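Local coordinates for protein ribose 5-phosphate isomerase RpiB (Thermoanaerobacter tengcongensis, PDB 4EGS) that probably dephosphorylates phosphotyrosine in proteins through this N-terminal domain, the whole protein also probably having an RpiB-type sugar isomerase domain, at residues 38-43 and 71-76; 119-124 and 138-143; 67-72 and 98-103; 43-48 and 80-85. One frame throughout, in Å; residues are numbered along the deposited sequence.

Interaction 1 of 4, residues 38-43 and 71-76; sequences LFVCTG and AGVFAP. With BCT (bicarbonate ion), chain C.
C41 N donates to A71 O at 2.8 Å. The bond is straight, with an N-H...O angle of 179°, and runs nearly in line with the A71 carbonyl. It belongs to the parallel pairing of strands 36-41 and 67-72, the two ends of a beta-alpha-beta crossover through helix 47-61. One step earlier, the bond from A71 N to F39 O is weak. Two more backbone bonds follow where the strands end. V73 N reaches C41 O at 3.0 Å, tilted from the carbonyl plane, and F74 N reaches T42 O at 2.8 Å. These two bonds hold the start of the loop that follows C41, the predicted nucleophile. On that loop T42 N donates to O2 of the bound bicarbonate at 3.1 Å. The bicarbonate, probably from the crystallisation liquor, sits at the loop that is expected to hold the phosphate in this family. T42 OG1 is hydrogen-bonded to H123 NE2. V73 packs with both branches. Its CG1, anti to the carbonyl carbon (chi1 -58°), meets V40 CG1 at 3.8 Å, the side chains crossing at about a right angle. Its CG2 lies against T42 CA at 3.6 Å. With an alanine in place of V73, V40 CG1 would probably lose this neighbour and the T42 backbone its cover. Further back along the strands, L38 CD2 touches A71 CB at 4.1 Å.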
loop_
_atom_site.group_PDB
_atom_site.type_symbol
_atom_site.label_atom_id
_atom_site.label_comp_id
_atom_site.label_asym_id
_atom_site.label_seq_id
_atom_site.Cartn_x
_atom_site.Cartn_y
_atom_site.Cartn_z
ATOM N N LEU A 38 -9.136 -7.287 -4.203
ATOM C CA LEU A 38 -10.306 -8.036 -4.648
ATOM C C LEU A 38 -10.823 -8.963 -3.550
ATOM O O LEU A 38 -10.174 -9.949 -3.206
ATOM C CB LEU A 38 -9.953 -8.864 -5.885
ATOM C CG LEU A 38 -10.968 -8.999 -7.023
ATOM C CD1 LEU A 38 -10.667 -10.250 -7.835
ATOM C CD2 LEU A 38 -12.407 -9.008 -6.526
ATOM N N PHE A 39 -11.995 -8.649 -3.006
ATOM C CA PHE A 39 -12.625 -9.517 -2.018
ATOM C C PHE A 39 -13.438 -10.605 -2.713
ATOM O O PHE A 39 -14.197 -10.324 -3.642
ATOM C CB PHE A 39 -13.515 -8.711 -1.070
ATOM C CG PHE A 39 -12.766 -7.708 -0.240
ATOM C CD1 PHE A 39 -11.932 -8.122 0.785
ATOM C CD2 PHE A 39 -12.905 -6.351 -0.477
ATOM C CE1 PHE A 39 -11.246 -7.203 1.554
ATOM C CE2 PHE A 39 -12.222 -5.427 0.288
ATOM C CZ PHE A 39 -11.391 -5.853 1.305
ATOM N N VAL A 40 -13.279 -11.845 -2.265
ATOM C CA VAL A 40 -13.924 -12.973 -2.928
ATOM C C VAL A 40 -14.934 -13.703 -2.047
ATOM O O VAL A 40 -14.616 -14.159 -0.949
ATOM C CB VAL A 40 -12.892 -13.972 -3.492
ATOM C CG1 VAL A 40 -13.566 -15.277 -3.888
ATOM C CG2 VAL A 40 -12.174 -13.362 -4.682
ATOM N N CYS A 41 -16.157 -13.797 -2.556
ATOM C CA CYS A 41 -17.243 -14.498 -1.890
ATOM C C CYS A 41 -17.547 -15.769 -2.663
ATOM O O CYS A 41 -16.830 -16.123 -3.600
ATOM C CB CYS A 41 -18.490 -13.620 -1.893
ATOM S SG CYS A 41 -19.194 -13.283 -0.286
ATOM N N THR A 42 -18.619 -16.451 -2.276
ATOM C CA THR A 42 -19.142 -17.543 -3.083
ATOM C C THR A 42 -20.110 -16.978 -4.114
ATOM O O THR A 42 -20.003 -17.272 -5.303
ATOM C CB THR A 42 -19.860 -18.605 -2.229
ATOM O OG1 THR A 42 -18.891 -19.377 -1.509
ATOM C CG2 THR A 42 -20.674 -19.536 -3.112
ATOM N N GLY A 43 -21.043 -16.152 -3.653
ATOM C CA GLY A 43 -22.060 -15.590 -4.524
ATOM C C GLY A 43 -22.015 -14.079 -4.653
ATOM O O GLY A 43 -22.839 -13.492 -5.354
ATOM N N ALA A 71 -16.275 -10.105 -5.952
ATOM C CA ALA A 71 -16.632 -11.139 -6.917
ATOM C C ALA A 71 -17.002 -12.424 -6.183
ATOM O O ALA A 71 -16.632 -12.614 -5.025
ATOM C CB ALA A 71 -15.484 -11.393 -7.884
ATOM N N GLY A 72 -17.736 -13.301 -6.860
ATOM C CA GLY A 72 -18.102 -14.584 -6.293
ATOM C C GLY A 72 -17.586 -15.733 -7.136
ATOM O O GLY A 72 -17.478 -15.615 -8.356
ATOM N N VAL A 73 -17.264 -16.849 -6.485
ATOM C CA VAL A 73 -16.760 -18.022 -7.193
ATOM C C VAL A 73 -17.861 -18.677 -8.022
ATOM O O VAL A 73 -17.587 -19.342 -9.021
ATOM C CB VAL A 73 -16.140 -19.063 -6.232
ATOM C CG1 VAL A 73 -15.013 -18.441 -5.423
ATOM C CG2 VAL A 73 -17.198 -19.645 -5.312
ATOM N N PHE A 74 -19.107 -18.483 -7.604
ATOM C CA PHE A 74 -20.249 -19.018 -8.333
ATOM C C PHE A 74 -21.459 -18.108 -8.151
ATOM O O PHE A 74 -22.529 -18.547 -7.726
ATOM C CB PHE A 74 -20.564 -20.446 -7.884
ATOM C CG PHE A 74 -21.290 -21.256 -8.919
ATOM C CD1 PHE A 74 -22.614 -21.615 -8.737
ATOM C CD2 PHE A 74 -20.647 -21.649 -10.081
ATOM C CE1 PHE A 74 -23.284 -22.359 -9.691
ATOM C CE2 PHE A 74 -21.310 -22.390 -11.040
ATOM C CZ PHE A 74 -22.630 -22.745 -10.843
ATOM N N ALA A 75 -21.273 -16.836 -8.484
ATOM C CA ALA A 75 -22.302 -15.821 -8.303
ATOM C C ALA A 75 -23.280 -15.762 -9.472
ATOM O O ALA A 75 -22.884 -15.905 -10.628
ATOM C CB ALA A 75 -21.654 -14.459 -8.103
ATOM N N PRO A 76 -24.571 -15.558 -9.168
ATOM C CA PRO A 76 -25.568 -15.235 -10.192
ATOM C C PRO A 76 -25.574 -13.731 -10.460
ATOM O O PRO A 76 -25.875 -12.947 -9.560
ATOM C CB PRO A 76 -26.882 -15.676 -9.546
ATOM C CG PRO A 76 -26.646 -15.535 -8.082
ATOM C CD PRO A 76 -25.180 -15.781 -7.845
HETATM C C BCT C . -21.841 -15.732 0.462
HETATM O O1 BCT C . -21.676 -15.175 1.712
HETATM O O2 BCT C . -20.758 -16.466 0.030
HETATM O O3 BCT C . -22.332 -14.849 -0.479
#

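Interaction 2 of 4, residues 119-124 and 138-143; sequences MAFSHK and IFTIKE
The F121 ring meets the E143 carboxylate at its edge: OE2 of E143 lies near the ring plane, 3.5 Å from F121 CE1. Ring and carboxylate planes are almost perpendicular, 89° apart. One face of the F121 ring carries K124 CD, offset toward the rim. The F139 ring also has E143 OE1 at its edge, in plane. The contact lies within a beta-alpha-beta unit, where the start of helix 121-130 packs on strand 138-140 and the residues just after it. The salt bridge of K124 and E143 joins the two. The lysine side chain leaves the helix with CG anti to the backbone N (chi1 171°) and runs fully extended. It meets the glutamate from the opposite direction. K124 NZ sits 2.7 Å from E143 OE1, on the syn lone pair, and a second, weak bond goes to OE2. E143 OE1 is gripped twice, because T140 N also donates to it at 3.2 Å from above the carboxylate plane. An alanine in place of E143 would probably leave K124 NZ without its counter-charge and T140 N without this acceptor. The lysine stem packs too, K124 CG lying 4.0 Å from I138 CG2. At the other end of the contact, I141 lies against M119, which also rests on R47 of the predicted active site. I141 CG2 approaches M119 O at 3.5 Å. The bent methionine chain brings M119 CE to 3.9 Å from I141 CD1.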
loop_
_atom_site.group_PDB
_atom_site.type_symbol
_atom_site.label_atom_id
_atom_site.label_comp_id
_atom_site.label_asym_id
_atom_site.label_seq_id
_atom_site.Cartn_x
_atom_site.Cartn_y
_atom_site.Cartn_z
ATOM N N MET A 119 -12.913 -14.604 1.703
ATOM C CA MET A 119 -13.540 -14.629 3.019
ATOM C C MET A 119 -13.275 -15.951 3.726
ATOM O O MET A 119 -13.141 -15.998 4.949
ATOM C CB MET A 119 -15.047 -14.395 2.902
ATOM C CG MET A 119 -15.418 -13.013 2.403
ATOM S SD MET A 119 -14.723 -11.718 3.443
ATOM C CE MET A 119 -13.770 -10.803 2.236
ATOM N N ALA A 120 -13.199 -17.025 2.947
ATOM C CA ALA A 120 -12.991 -18.356 3.501
ATOM C C ALA A 120 -11.883 -19.103 2.769
ATOM O O ALA A 120 -11.506 -18.741 1.655
ATOM C CB ALA A 120 -14.284 -19.153 3.457
ATOM N N PHE A 121 -11.372 -20.151 3.406
ATOM C CA PHE A 121 -10.323 -20.976 2.821
ATOM C C PHE A 121 -10.855 -21.732 1.607
ATOM O O PHE A 121 -10.092 -22.129 0.726
ATOM C CB PHE A 121 -9.783 -21.959 3.861
ATOM C CG PHE A 121 -8.284 -22.035 3.902
ATOM C CD1 PHE A 121 -7.537 -20.961 4.355
ATOM C CD2 PHE A 121 -7.622 -23.184 3.500
ATOM C CE1 PHE A 121 -6.158 -21.025 4.399
ATOM C CE2 PHE A 121 -6.242 -23.255 3.544
ATOM C CZ PHE A 121 -5.510 -22.175 3.993
ATOM N N SER A 122 -12.170 -21.928 1.573
ATOM C CA SER A 122 -12.826 -22.587 0.450
ATOM C C SER A 122 -12.705 -21.745 -0.813
ATOM O O SER A 122 -12.377 -22.258 -1.884
ATOM C CB SER A 122 -14.301 -22.835 0.766
ATOM O OG SER A 122 -14.999 -21.614 0.945
ATOM N N HIS A 123 -12.976 -20.450 -0.681
ATOM C CA HIS A 123 -12.880 -19.530 -1.805
ATOM C C HIS A 123 -11.433 -19.420 -2.269
ATOM O O HIS A 123 -11.159 -19.345 -3.466
ATOM C CB HIS A 123 -13.409 -18.147 -1.420
ATOM C CG HIS A 123 -14.754 -18.171 -0.762
ATOM N ND1 HIS A 123 -14.962 -17.715 0.522
ATOM C CD2 HIS A 123 -15.960 -18.594 -1.211
ATOM C CE1 HIS A 123 -16.238 -17.856 0.835
ATOM N NE2 HIS A 123 -16.865 -18.387 -0.198
ATOM N N LYS A 124 -10.511 -19.413 -1.310
ATOM C CA LYS A 124 -9.087 -19.351 -1.615
ATOM C C LYS A 124 -8.635 -20.572 -2.406
ATOM O O LYS A 124 -7.993 -20.442 -3.448
ATOM C CB LYS A 124 -8.263 -19.239 -0.330
ATOM C CG LYS A 124 -6.766 -19.384 -0.554
ATOM C CD LYS A 124 -6.007 -19.466 0.757
ATOM C CE LYS A 124 -4.536 -19.759 0.517
ATOM N NZ LYS A 124 -3.784 -19.919 1.792
ATOM N N ILE A 138 -3.092 -14.514 -4.006
ATOM C CA ILE A 138 -4.308 -15.067 -3.419
ATOM C C ILE A 138 -4.096 -15.487 -1.968
ATOM O O ILE A 138 -3.265 -16.345 -1.675
ATOM C CB ILE A 138 -4.825 -16.289 -4.204
ATOM C CG1 ILE A 138 -5.126 -15.910 -5.653
ATOM C CG2 ILE A 138 -6.066 -16.859 -3.534
ATOM C CD1 ILE A 138 -5.570 -17.076 -6.510
ATOM N N PHE A 139 -4.855 -14.876 -1.065
ATOM C CA PHE A 139 -4.799 -15.232 0.347
ATOM C C PHE A 139 -6.192 -15.169 0.961
ATOM O O PHE A 139 -7.124 -14.644 0.352
ATOM C CB PHE A 139 -3.852 -14.299 1.107
ATOM C CG PHE A 139 -2.460 -14.259 0.545
ATOM C CD1 PHE A 139 -2.050 -13.202 -0.251
ATOM C CD2 PHE A 139 -1.563 -15.283 0.806
ATOM C CE1 PHE A 139 -0.768 -13.162 -0.771
ATOM C CE2 PHE A 139 -0.280 -15.250 0.288
ATOM C CZ PHE A 139 0.117 -14.189 -0.501
ATOM N N THR A 140 -6.326 -15.711 2.166
ATOM C CA THR A 140 -7.582 -15.639 2.902
ATOM C C THR A 140 -7.596 -14.367 3.751
ATOM O O THR A 140 -6.542 -13.872 4.154
ATOM C CB THR A 140 -7.823 -16.922 3.749
ATOM O OG1 THR A 140 -9.001 -17.593 3.283
ATOM C CG2 THR A 140 -7.973 -16.609 5.233
ATOM N N ILE A 141 -8.788 -13.828 3.990
ATOM C CA ILE A 141 -8.947 -12.566 4.707
ATOM C C ILE A 141 -8.324 -12.584 6.110
ATOM O O ILE A 141 -7.857 -11.557 6.601
ATOM C CB ILE A 141 -10.441 -12.155 4.786
ATOM C CG1 ILE A 141 -10.590 -10.705 5.257
ATOM C CG2 ILE A 141 -11.231 -13.115 5.663
ATOM C CD1 ILE A 141 -10.565 -9.695 4.131
ATOM N N LYS A 142 -8.304 -13.756 6.739
ATOM C CA LYS A 142 -7.748 -13.903 8.081
ATOM C C LYS A 142 -6.248 -14.183 8.041
ATOM O O LYS A 142 -5.488 -13.652 8.849
ATOM C CB LYS A 142 -8.467 -15.025 8.836
ATOM C CG LYS A 142 -9.956 -14.785 9.043
ATOM C CD LYS A 142 -10.223 -13.914 10.262
ATOM C CE LYS A 142 -10.568 -14.756 11.478
ATOM N NZ LYS A 142 -11.707 -15.669 11.196
ATOM N N GLU A 143 -5.825 -15.013 7.094
ATOM C CA GLU A 143 -4.427 -15.427 7.013
ATOM C C GLU A 143 -3.510 -14.295 6.560
ATOM O O GLU A 143 -2.319 -14.300 6.868
ATOM C CB GLU A 143 -4.265 -16.640 6.090
ATOM C CG GLU A 143 -3.894 -16.291 4.657
ATOM C CD GLU A 143 -3.722 -17.515 3.782
ATOM O OE1 GLU A 143 -3.657 -17.359 2.545
ATOM O OE2 GLU A 143 -3.650 -18.635 4.330
#

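Interaction 3 of 4, residues 67-72 and 98-103; sequences EAKSAG and SDHRAK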
loop_
_atom_site.group_PDB
_atom_site.type_symbol
_atom_site.label_atom_id
_atom_site.label_comp_id
_atom_site.label_asym_id
_atom_site.label_seq_id
_atom_site.Cartn_x
_atom_site.Cartn_y
_atom_site.Cartn_z
ATOM N N GLU A 67 -8.330 0.762 -3.420
ATOM C CA GLU A 67 -9.742 0.588 -3.739
ATOM C C GLU A 67 -10.129 -0.881 -3.643
ATOM O O GLU A 67 -9.293 -1.767 -3.820
ATOM C CB GLU A 67 -10.057 1.130 -5.134
ATOM C CG GLU A 67 -9.616 0.224 -6.271
ATOM C CD GLU A 67 -9.797 0.871 -7.628
ATOM O OE1 GLU A 67 -10.147 0.152 -8.589
ATOM O OE2 GLU A 67 -9.582 2.097 -7.735
ATOM N N ALA A 68 -11.402 -1.131 -3.359
ATOM C CA ALA A 68 -11.889 -2.491 -3.170
ATOM C C ALA A 68 -12.878 -2.896 -4.253
ATOM O O ALA A 68 -13.698 -2.092 -4.696
ATOM C CB ALA A 68 -12.525 -2.635 -1.800
ATOM N N LYS A 69 -12.791 -4.153 -4.674
ATOM C CA LYS A 69 -13.766 -4.724 -5.590
ATOM C C LYS A 69 -14.174 -6.111 -5.104
ATOM O O LYS A 69 -13.474 -6.724 -4.298
ATOM C CB LYS A 69 -13.210 -4.784 -7.014
ATOM C CG LYS A 69 -14.085 -4.100 -8.065
ATOM C CD LYS A 69 -15.333 -4.919 -8.399
ATOM C CE LYS A 69 -16.575 -4.400 -7.681
ATOM N NZ LYS A 69 -17.733 -5.332 -7.823
ATOM N N SER A 70 -15.311 -6.598 -5.590
ATOM C CA SER A 70 -15.854 -7.871 -5.132
ATOM C C SER A 70 -16.151 -8.823 -6.283
ATOM O O SER A 70 -16.270 -8.403 -7.434
ATOM C CB SER A 70 -17.128 -7.640 -4.321
ATOM O OG SER A 70 -16.861 -6.910 -3.140
ATOM N N ALA A 71 -16.275 -10.105 -5.952
ATOM C CA ALA A 71 -16.632 -11.139 -6.917
ATOM C C ALA A 71 -17.002 -12.424 -6.183
ATOM O O ALA A 71 -16.632 -12.614 -5.025
ATOM C CB ALA A 71 -15.484 -11.393 -7.884
ATOM N N GLY A 72 -17.736 -13.301 -6.860
ATOM C CA GLY A 72 -18.102 -14.584 -6.293
ATOM C C GLY A 72 -17.586 -15.733 -7.136
ATOM O O GLY A 72 -17.478 -15.615 -8.356
ATOM N N SER A 98 -25.805 0.191 -1.764
ATOM C CA SER A 98 -27.064 -0.034 -2.478
ATOM C C SER A 98 -26.851 -0.263 -3.969
ATOM O O SER A 98 -27.680 -0.889 -4.628
ATOM C CB SER A 98 -28.028 1.139 -2.293
ATOM O OG SER A 98 -28.504 1.217 -0.961
ATOM N N ASP A 99 -25.746 0.253 -4.499
ATOM C CA ASP A 99 -25.474 0.160 -5.930
ATOM C C ASP A 99 -24.631 -1.054 -6.321
ATOM O O ASP A 99 -24.174 -1.149 -7.460
ATOM C CB ASP A 99 -24.818 1.445 -6.444
ATOM N N HIS A 100 -24.430 -1.983 -5.391
ATOM C CA HIS A 100 -23.683 -3.200 -5.701
ATOM C C HIS A 100 -24.544 -4.204 -6.460
ATOM O O HIS A 100 -25.750 -4.306 -6.235
ATOM C CB HIS A 100 -23.115 -3.846 -4.434
ATOM C CG HIS A 100 -22.397 -5.137 -4.686
ATOM N ND1 HIS A 100 -21.064 -5.192 -5.030
ATOM C CD2 HIS A 100 -22.831 -6.420 -4.657
ATOM C CE1 HIS A 100 -20.705 -6.453 -5.195
ATOM N NE2 HIS A 100 -21.760 -7.218 -4.974
ATOM N N ARG A 101 -23.910 -4.936 -7.368
ATOM C CA ARG A 101 -24.574 -5.995 -8.107
ATOM C C ARG A 101 -23.647 -7.205 -8.158
ATOM O O ARG A 101 -22.442 -7.060 -8.363
ATOM C CB ARG A 101 -24.921 -5.527 -9.521
ATOM C CG ARG A 101 -26.377 -5.739 -9.910
ATOM C CD ARG A 101 -27.172 -4.441 -9.871
ATOM N NE ARG A 101 -27.281 -3.891 -8.523
ATOM C CZ ARG A 101 -27.908 -2.756 -8.229
ATOM N NH1 ARG A 101 -28.484 -2.047 -9.191
ATOM N NH2 ARG A 101 -27.958 -2.329 -6.976
ATOM N N ALA A 102 -24.208 -8.394 -7.960
ATOM C CA ALA A 102 -23.408 -9.616 -7.918
ATOM C C ALA A 102 -22.696 -9.879 -9.241
ATOM O O ALA A 102 -23.310 -9.848 -10.306
ATOM C CB ALA A 102 -24.272 -10.808 -7.530
ATOM N N LYS A 103 -21.394 -10.130 -9.164
ATOM C CA LYS A 103 -20.602 -10.441 -10.347
ATOM C C LYS A 103 -19.863 -11.759 -10.143
ATOM O O LYS A 103 -19.239 -11.969 -9.101
ATOM C CB LYS A 103 -19.582 -9.333 -10.613
ATOM C CG LYS A 103 -20.093 -7.923 -10.384
ATOM C CD LYS A 103 -20.892 -7.404 -11.565
ATOM C CE LYS A 103 -21.300 -5.959 -11.330
ATOM N NZ LYS A 103 -21.964 -5.355 -12.516
#
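Strand 67-72 is an outermost strand of the parallel sheet, and here its C-terminal half meets the loop between helices 83-93 and 108-112. The firm link is between backbones: G72 N donates to K103 O at 3.0 Å, nearly in line with the K103 carbonyl. The same oxygen takes a CA-H...O contact from A71 CA at 3.5 Å, so it faces two successive residues of the strand. The side chains meet at H100. H100 CB points toward the strand, and with CG anti to the backbone N (chi1 177°) the ring's CE1 lies 3.9 Å from S70 CB and 4.1 Å from K69 NZ. H100 NE2 is hydrogen-bonded to N44 O, in the loop after strand 36-41. S70 OG turns to E52 and to S48 O of helix 47-61. K69 NZ, on a bent chain, makes a weak bond to S70 O. K69 NZ stays 6.3 Å from K103 NZ, so these like charges are not in contact. On the far side of the loop, R101 NE donates to H100 O at 2.8 Å. This is an outermost sheet strand of the low molecular weight phosphatase fold, met by a loop at its C-terminal end.

Interaction 4 of 4, residues 43-48 and 80-85; sequences GNTCRS and PASSEA
This is a contact of a loop with a helix start, with one backbone hydrogen bond and small side chains around it. Residues 43-48 lead into helix 47-61, and residues 80-85 lead into helix 83-93. The tie is S82 N to T45 O at 3.1 Å. Its N-H...O angle is 156°, and the donor stands above the T45 carbonyl plane. The same oxygen has A81 CA at 3.2 Å in a CA-H...O contact and A81 CB at 3.4 Å. Three atoms of A81 and S82 thus crowd one side of T45 O. T45 also brings its methyl across: CG2, anti to the backbone N, sits 3.9 Å from S82 CB. Residues 43-47 belong to the loop from C41 to R47, the CX5R P-loop of the phosphatase family, which surrounds the bound bicarbonate. The R47 CB points away from 80-85, and the arginine side chain touches C41 and D153; all three are predicted active-site residues. C46 SG comes within 3.5 Å of S82 OG. S82 is the N-cap of helix 83-93. Its OG takes a weak capping bond from A85 N at 3.4 Å, and a further weak bond links it to Y162 of helix 159-179. That helix also lies against C46 and A85, so Y162 touches both segments. A85 points its CB toward the loop and comes to 4.3 Å from C46 O.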
loop_
_atom_site.group_PDB
_atom_site.type_symbol
_atom_site.label_atom_id
_atom_site.label_comp_id
_atom_site.label_asym_id
_atom_site.label_seq_id
_atom_site.Cartn_x
_atom_site.Cartn_y
_atom_site.Cartn_z
ATOM N N GLY A 43 -21.043 -16.152 -3.653
ATOM C CA GLY A 43 -22.060 -15.590 -4.524
ATOM C C GLY A 43 -22.015 -14.079 -4.653
ATOM O O GLY A 43 -22.839 -13.492 -5.354
ATOM N N ASN A 44 -21.055 -13.453 -3.976
ATOM C CA ASN A 44 -20.876 -12.002 -4.027
ATOM C C ASN A 44 -22.149 -11.224 -3.684
ATOM O O ASN A 44 -22.559 -10.323 -4.416
ATOM C CB ASN A 44 -20.332 -11.573 -5.394
ATOM C CG ASN A 44 -19.798 -10.158 -5.388
ATOM O OD1 ASN A 44 -19.492 -9.610 -4.330
ATOM N ND2 ASN A 44 -19.690 -9.555 -6.567
ATOM N N THR A 45 -22.770 -11.583 -2.566
ATOM C CA THR A 45 -24.016 -10.955 -2.143
ATOM C C THR A 45 -23.924 -10.423 -0.712
ATOM O O THR A 45 -24.464 -9.361 -0.399
ATOM C CB THR A 45 -25.218 -11.931 -2.299
ATOM O OG1 THR A 45 -25.779 -11.795 -3.610
ATOM C CG2 THR A 45 -26.304 -11.647 -1.276
ATOM N N CYS A 46 -23.216 -11.147 0.149
ATOM C CA CYS A 46 -23.163 -10.789 1.563
ATOM C C CYS A 46 -21.821 -10.207 2.021
ATOM O O CYS A 46 -21.691 -8.993 2.157
ATOM C CB CYS A 46 -23.572 -11.982 2.434
ATOM S SG CYS A 46 -25.297 -12.494 2.199
ATOM N N ARG A 47 -20.830 -11.064 2.254
ATOM C CA ARG A 47 -19.570 -10.623 2.858
ATOM C C ARG A 47 -18.731 -9.722 1.951
ATOM O O ARG A 47 -18.312 -8.640 2.360
ATOM C CB ARG A 47 -18.716 -11.816 3.288
ATOM C CG ARG A 47 -19.478 -13.024 3.778
ATOM C CD ARG A 47 -18.989 -14.248 3.029
ATOM N NE ARG A 47 -18.973 -15.456 3.844
ATOM C CZ ARG A 47 -18.957 -16.686 3.342
ATOM N NH1 ARG A 47 -18.974 -16.868 2.029
ATOM N NH2 ARG A 47 -18.935 -17.734 4.152
ATOM N N SER A 48 -18.465 -10.188 0.734
ATOM C CA SER A 48 -17.657 -9.425 -0.220
ATOM C C SER A 48 -18.172 -8.006 -0.501
ATOM O O SER A 48 -17.376 -7.070 -0.532
ATOM C CB SER A 48 -17.442 -10.202 -1.526
ATOM O OG SER A 48 -16.432 -11.182 -1.370
ATOM N N PRO A 80 -28.412 -7.843 -6.297
ATOM C CA PRO A 80 -27.903 -6.825 -5.377
ATOM C C PRO A 80 -27.311 -7.482 -4.140
ATOM O O PRO A 80 -27.450 -8.694 -3.969
ATOM C CB PRO A 80 -29.165 -6.054 -4.993
ATOM C CG PRO A 80 -30.254 -7.063 -5.101
ATOM C CD PRO A 80 -29.882 -7.922 -6.277
ATOM N N ALA A 81 -26.651 -6.699 -3.295
ATOM C CA ALA A 81 -26.234 -7.192 -1.993
ATOM C C ALA A 81 -27.494 -7.437 -1.178
ATOM O O ALA A 81 -28.506 -6.769 -1.391
ATOM C CB ALA A 81 -25.336 -6.183 -1.303
ATOM N N SER A 82 -27.442 -8.394 -0.257
ATOM C CA SER A 82 -28.610 -8.724 0.553
ATOM C C SER A 82 -29.097 -7.505 1.330
ATOM O O SER A 82 -28.300 -6.658 1.736
ATOM C CB SER A 82 -28.313 -9.887 1.505
ATOM O OG SER A 82 -27.272 -9.563 2.408
ATOM N N SER A 83 -30.410 -7.417 1.516
ATOM C CA SER A 83 -31.017 -6.269 2.175
ATOM C C SER A 83 -30.550 -6.131 3.620
ATOM O O SER A 83 -30.467 -5.022 4.147
ATOM C CB SER A 83 -32.542 -6.362 2.116
ATOM O OG SER A 83 -33.004 -7.559 2.717
ATOM N N GLU A 84 -30.246 -7.258 4.256
ATOM C CA GLU A 84 -29.707 -7.239 5.611
ATOM C C GLU A 84 -28.321 -6.609 5.621
ATOM O O GLU A 84 -28.025 -5.753 6.453
ATOM C CB GLU A 84 -29.643 -8.648 6.201
ATOM C CG GLU A 84 -30.978 -9.207 6.663
ATOM C CD GLU A 84 -31.744 -9.895 5.551
ATOM O OE1 GLU A 84 -32.881 -10.344 5.804
ATOM O OE2 GLU A 84 -31.207 -9.995 4.429
ATOM N N ALA A 85 -27.476 -7.042 4.688
ATOM C CA ALA A 85 -26.137 -6.484 4.541
ATOM C C ALA A 85 -26.216 -4.994 4.243
ATOM O O ALA A 85 -25.430 -4.202 4.761
ATOM C CB ALA A 85 -25.384 -7.204 3.436
#

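In the fold
From the N terminus, interaction 1 closes first, bringing strand 67-72 back beside strand 36-41 after helix 47-61. Interaction 4 opens at G43, where the first segment of interaction 1 ends, and closes at the start of helix 83-93, so the two cross. Interaction 3 opens on strand 67-72, shares A71 and G72 with interaction 1, and closes in the loop before helix 108-112. It crosses interaction 4 and touches it through H100 and N44. Interaction 2 comes later, in series, at the other edge of the sheet, its centre about 17 Å from that of interaction 3. It meets interaction 1 through H123 and T42, beside the anion site.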